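Local coordinates for MccB protein (Escherichia coli, PDB 6OM4), which takes part in microcin C7 biosynthesis, binding ATP and the N-formylated peptide precursor MccA, and probably works as a nucleotidyltransferase related to ubiquitin-activating E1 enzymes, at residues Arg13-Gly17 and Tyr28-Leu32; Asn37-Ala42 and Cys68-Leu72. All blocks are in the same frame, centred on the assembly; numbering follows the deposited sequence.

Interaction 1 of 2, residues Arg13-Gly17 and Tyr28-Leu32; sequences RYGSG and YVENL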
# COMPACT_ATOMS: atom_id res chain seq x y z
N ARG A 13 -23.11 -5.97 21.73
CA ARG A 13 -24.46 -5.45 21.66
C ARG A 13 -24.40 -4.02 21.11
O ARG A 13 -23.47 -3.26 21.38
CB ARG A 13 -25.09 -5.52 23.05
CG ARG A 13 -26.57 -5.20 23.10
CD ARG A 13 -27.41 -6.38 22.63
NE ARG A 13 -28.79 -6.22 23.06
CZ ARG A 13 -29.61 -5.28 22.61
NH1 ARG A 13 -29.38 -4.67 21.45
NH2 ARG A 13 -30.63 -4.91 23.35
N TYR A 14 -25.43 -3.61 20.35
CA TYR A 14 -25.49 -2.31 19.74
C TYR A 14 -26.91 -2.00 19.27
O TYR A 14 -27.47 -2.79 18.51
CB TYR A 14 -24.59 -2.26 18.50
CG TYR A 14 -24.35 -0.87 17.96
CD1 TYR A 14 -23.47 -0.03 18.62
CD2 TYR A 14 -24.97 -0.40 16.82
CE1 TYR A 14 -23.20 1.24 18.15
CE2 TYR A 14 -24.73 0.89 16.36
CZ TYR A 14 -23.82 1.70 17.02
OH TYR A 14 -23.51 2.98 16.61
N GLY A 15 -27.40 -0.81 19.57
CA GLY A 15 -28.75 -0.37 19.08
C GLY A 15 -29.85 -1.38 19.41
O GLY A 15 -30.01 -1.81 20.56
N SER A 16 -30.57 -1.81 18.37
CA SER A 16 -31.70 -2.69 18.53
C SER A 16 -31.26 -4.14 18.26
O SER A 16 -32.08 -5.03 18.28
CB SER A 16 -32.85 -2.22 17.67
OG SER A 16 -33.42 -1.00 18.16
N GLY A 17 -29.95 -4.38 18.10
CA GLY A 17 -29.43 -5.72 17.87
C GLY A 17 -27.99 -5.85 18.35
O GLY A 17 -27.63 -5.58 19.50
N TYR A 28 -23.96 -5.05 11.23
CA TYR A 28 -24.99 -4.77 12.19
C TYR A 28 -26.17 -5.70 11.89
O TYR A 28 -26.72 -5.67 10.77
CB TYR A 28 -25.40 -3.30 12.17
CG TYR A 28 -26.57 -2.94 13.06
CD1 TYR A 28 -26.52 -3.12 14.43
CD2 TYR A 28 -27.74 -2.41 12.53
CE1 TYR A 28 -27.59 -2.82 15.26
CE2 TYR A 28 -28.82 -2.09 13.34
CZ TYR A 28 -28.74 -2.29 14.71
OH TYR A 28 -29.79 -1.95 15.52
N VAL A 29 -26.59 -6.44 12.92
CA VAL A 29 -27.74 -7.34 12.86
C VAL A 29 -28.81 -6.80 13.79
O VAL A 29 -28.69 -6.87 14.98
CB VAL A 29 -27.29 -8.76 13.27
CG1 VAL A 29 -28.40 -9.78 13.06
CG2 VAL A 29 -26.07 -9.16 12.48
N GLU A 30 -29.86 -6.21 13.21
CA GLU A 30 -30.89 -5.54 13.99
C GLU A 30 -31.74 -6.58 14.73
O GLU A 30 -32.23 -6.34 15.86
CB GLU A 30 -31.72 -4.66 13.06
CG GLU A 30 -33.13 -4.33 13.56
CD GLU A 30 -33.22 -3.34 14.70
OE1 GLU A 30 -32.17 -3.01 15.27
OE2 GLU A 30 -34.36 -2.89 15.01
N ASN A 31 -31.93 -7.73 14.08
CA ASN A 31 -32.72 -8.85 14.59
C ASN A 31 -31.94 -9.52 15.73
O ASN A 31 -30.98 -10.26 15.49
CB ASN A 31 -33.01 -9.77 13.41
CG ASN A 31 -33.85 -11.00 13.69
OD1 ASN A 31 -33.87 -11.55 14.79
ND2 ASN A 31 -34.44 -11.50 12.62
N LEU A 32 -32.36 -9.29 16.97
CA LEU A 32 -31.65 -9.81 18.14
C LEU A 32 -31.60 -11.32 18.14
O LEU A 32 -30.62 -11.93 18.59
CB LEU A 32 -32.35 -9.38 19.43
CG LEU A 32 -31.66 -8.31 20.24
CD1 LEU A 32 -32.44 -8.05 21.52
CD2 LEU A 32 -30.20 -8.68 20.52

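Interaction 2 of 2, residues Asn37-Ala42 and Cys68-Leu72; sequences NIIKTA and CFRFL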
# COMPACT_ATOMS: atom_id res chain seq x y z
N ASN A 37 -28.29 -16.21 17.51
CA ASN A 37 -28.04 -17.46 16.80
C ASN A 37 -26.70 -17.43 16.05
O ASN A 37 -26.02 -18.45 15.95
CB ASN A 37 -29.18 -17.82 15.85
CG ASN A 37 -30.38 -18.43 16.56
OD1 ASN A 37 -30.29 -18.92 17.71
ND2 ASN A 37 -31.51 -18.40 15.88
N ILE A 38 -26.32 -16.26 15.51
CA ILE A 38 -25.00 -16.15 14.88
C ILE A 38 -23.91 -16.44 15.93
O ILE A 38 -22.90 -17.09 15.66
CB ILE A 38 -24.81 -14.77 14.24
CG1 ILE A 38 -25.80 -14.55 13.08
CG2 ILE A 38 -23.36 -14.57 13.84
CD1 ILE A 38 -25.96 -13.09 12.64
N ILE A 39 -24.10 -15.89 17.13
CA ILE A 39 -23.10 -16.11 18.25
C ILE A 39 -23.01 -17.60 18.55
O ILE A 39 -21.90 -18.14 18.66
CB ILE A 39 -23.47 -15.32 19.50
CG1 ILE A 39 -23.29 -13.82 19.27
CG2 ILE A 39 -22.65 -15.79 20.70
CD1 ILE A 39 -24.04 -12.94 20.24
N LYS A 40 -24.17 -18.28 18.68
CA LYS A 40 -24.17 -19.71 19.02
C LYS A 40 -23.48 -20.51 17.91
O LYS A 40 -22.72 -21.44 18.19
CB LYS A 40 -25.60 -20.23 19.22
CG LYS A 40 -26.33 -19.69 20.45
CD LYS A 40 -27.83 -20.07 20.39
CE LYS A 40 -28.51 -20.03 21.74
NZ LYS A 40 -29.86 -20.65 21.69
N THR A 41 -23.70 -20.13 16.65
CA THR A 41 -23.07 -20.78 15.51
C THR A 41 -21.55 -20.55 15.55
O THR A 41 -20.76 -21.49 15.43
CB THR A 41 -23.69 -20.32 14.19
OG1 THR A 41 -25.09 -20.63 14.24
CG2 THR A 41 -23.08 -20.96 12.95
N ALA A 42 -21.14 -19.30 15.73
CA ALA A 42 -19.75 -18.90 15.77
C ALA A 42 -18.99 -19.72 16.81
O ALA A 42 -17.87 -20.26 16.54
CB ALA A 42 -19.66 -17.43 16.08
N CYS A 68 -26.91 -18.80 9.55
CA CYS A 68 -25.83 -18.20 10.36
C CYS A 68 -24.47 -18.62 9.79
O CYS A 68 -23.56 -17.83 9.67
CB CYS A 68 -25.94 -18.56 11.83
SG CYS A 68 -27.43 -17.88 12.60
N PHE A 69 -24.34 -19.89 9.40
CA PHE A 69 -23.08 -20.35 8.88
C PHE A 69 -22.73 -19.59 7.57
O PHE A 69 -21.59 -19.19 7.38
CB PHE A 69 -23.17 -21.86 8.71
CG PHE A 69 -21.92 -22.50 8.15
CD1 PHE A 69 -20.89 -22.87 8.99
CD2 PHE A 69 -21.82 -22.74 6.80
CE1 PHE A 69 -19.76 -23.47 8.46
CE2 PHE A 69 -20.70 -23.36 6.28
CZ PHE A 69 -19.65 -23.67 7.12
N ARG A 70 -23.70 -19.43 6.66
CA ARG A 70 -23.53 -18.68 5.40
C ARG A 70 -23.07 -17.24 5.71
O ARG A 70 -22.15 -16.70 5.07
CB ARG A 70 -24.82 -18.69 4.57
CG ARG A 70 -24.77 -17.98 3.21
CD ARG A 70 -25.29 -16.55 3.18
NE ARG A 70 -26.54 -16.45 3.89
CZ ARG A 70 -26.95 -15.44 4.63
NH1 ARG A 70 -28.20 -15.44 5.04
NH2 ARG A 70 -26.16 -14.44 4.96
N PHE A 71 -23.71 -16.63 6.68
CA PHE A 71 -23.40 -15.28 7.12
C PHE A 71 -21.94 -15.18 7.59
O PHE A 71 -21.21 -14.27 7.21
CB PHE A 71 -24.38 -14.86 8.21
CG PHE A 71 -24.04 -13.58 8.94
CD1 PHE A 71 -23.11 -13.58 9.96
CD2 PHE A 71 -24.68 -12.40 8.61
CE1 PHE A 71 -22.76 -12.40 10.61
CE2 PHE A 71 -24.37 -11.22 9.29
CZ PHE A 71 -23.42 -11.23 10.28
N LEU A 72 -21.53 -16.09 8.48
CA LEU A 72 -20.15 -16.09 8.98
C LEU A 72 -19.14 -16.34 7.86
O LEU A 72 -18.08 -15.73 7.81
CB LEU A 72 -20.04 -17.11 10.10
CG LEU A 72 -20.79 -16.74 11.38
CD1 LEU A 72 -20.89 -17.92 12.33
CD2 LEU A 72 -20.08 -15.61 12.08

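Interaction 1 of 2, residues Arg13-Gly17 and Tyr28-Leu32
The ring of Tyr28 packs against the Tyr14-Gly17 turn of the hairpin, turning its edge to Tyr14 O and Ser16 N, and takes the edge of the Tyr14 ring on its face, an offset edge-to-face pair with centroids 5.9 Å apart and planes at 83°. The Tyr28 hydroxyl meets the turn, where Ser16 N donates to Tyr28 OH at 3.0 Å. The turn is type II', with Gly15 at positive phi; a CB there would run into Tyr28 OH. Gly17 is placed more tightly still: its CA sits 3.2 Å from Val29 O in a CA-H...O contact, with no space for a side chain. Arg13 folds back over the turn, its NH1 donating to Gly17 O at 2.8 Å and Gly15 O at 3.1 Å, while Leu32 CD2 covers one guanidinium face. This two-residue hairpin is the first link of an antiparallel meander, strands 11-14, 17-20 and 27-29, whose middle strand touches both tyrosines through Leu19; Val29 and Arg13 touch helix 32-43, N-capped by Asn31.

Interaction 2 of 2, residues Asn37-Ala42 and Cys68-Leu72
Ile38 and Cys68 bury the most surface here, about 80 and 75 Å², and they sit where the two helices come closest in backbone terms, with CA atoms 5.0 Å apart. Cys68 points its side chain at helix 37-42, so that SG lies 3.5 Å from Ile38 N and 3.7 Å from Ile38 CG1, a sulfur packed against backbone and aliphatic carbon alike. Ile38 in turn reaches along helix 68-72: its CD1 stands over the face of the Phe71 ring, 3.8 Å from the ring centroid and 10° off the normal, a clear CH-pi contact, and its CG2 meets Leu72 CD2 at 3.9 Å. Leu72, third in buried area, lies one turn on from Cys68 and places CD1 3.8 Å from Thr41 CG2 and 4.0 Å from Ala42 CB. Thr41 faces the partner helix, yet its hydroxyl is used at home, with OG1 donating to Asn37 O at 2.9 Å; no hydrogen bond crosses the interface. The axes of the two segments, which lie on helices 32-43 and 62-74, pass 9.4 Å apart at a crossing angle of -76°, and the contact is buried, largely apolar helix packing in the N-terminal domain. Strand 27-29 flanks it, Val29 touching both Ile38 and Phe71, while Ile78 of strand 78-80 packs on Leu72 and Phe69.

Interactions 1 and 2 follow one another along the chain, and strand 27-29 leads almost directly into helix 32-43. The centres of the two contacts lie about 14 Å apart, and Val29 joins them: its CG2 is 3.9 Å from Ile38 CD1 and 4.0 Å from Phe71 CZ, so Ile38 CD1, the methyl over the Phe71 ring, also touches the strand. Through Val29 the edge strand of the small sheet packs onto the helix pair. Both contacts lie far out, about 34 and 32 Å from the centre of the chain. They belong to the N-terminal region, which in MccB forms the peptide-binding, RiPP-recognition-like domain, apart from the nucleotide and zinc sites.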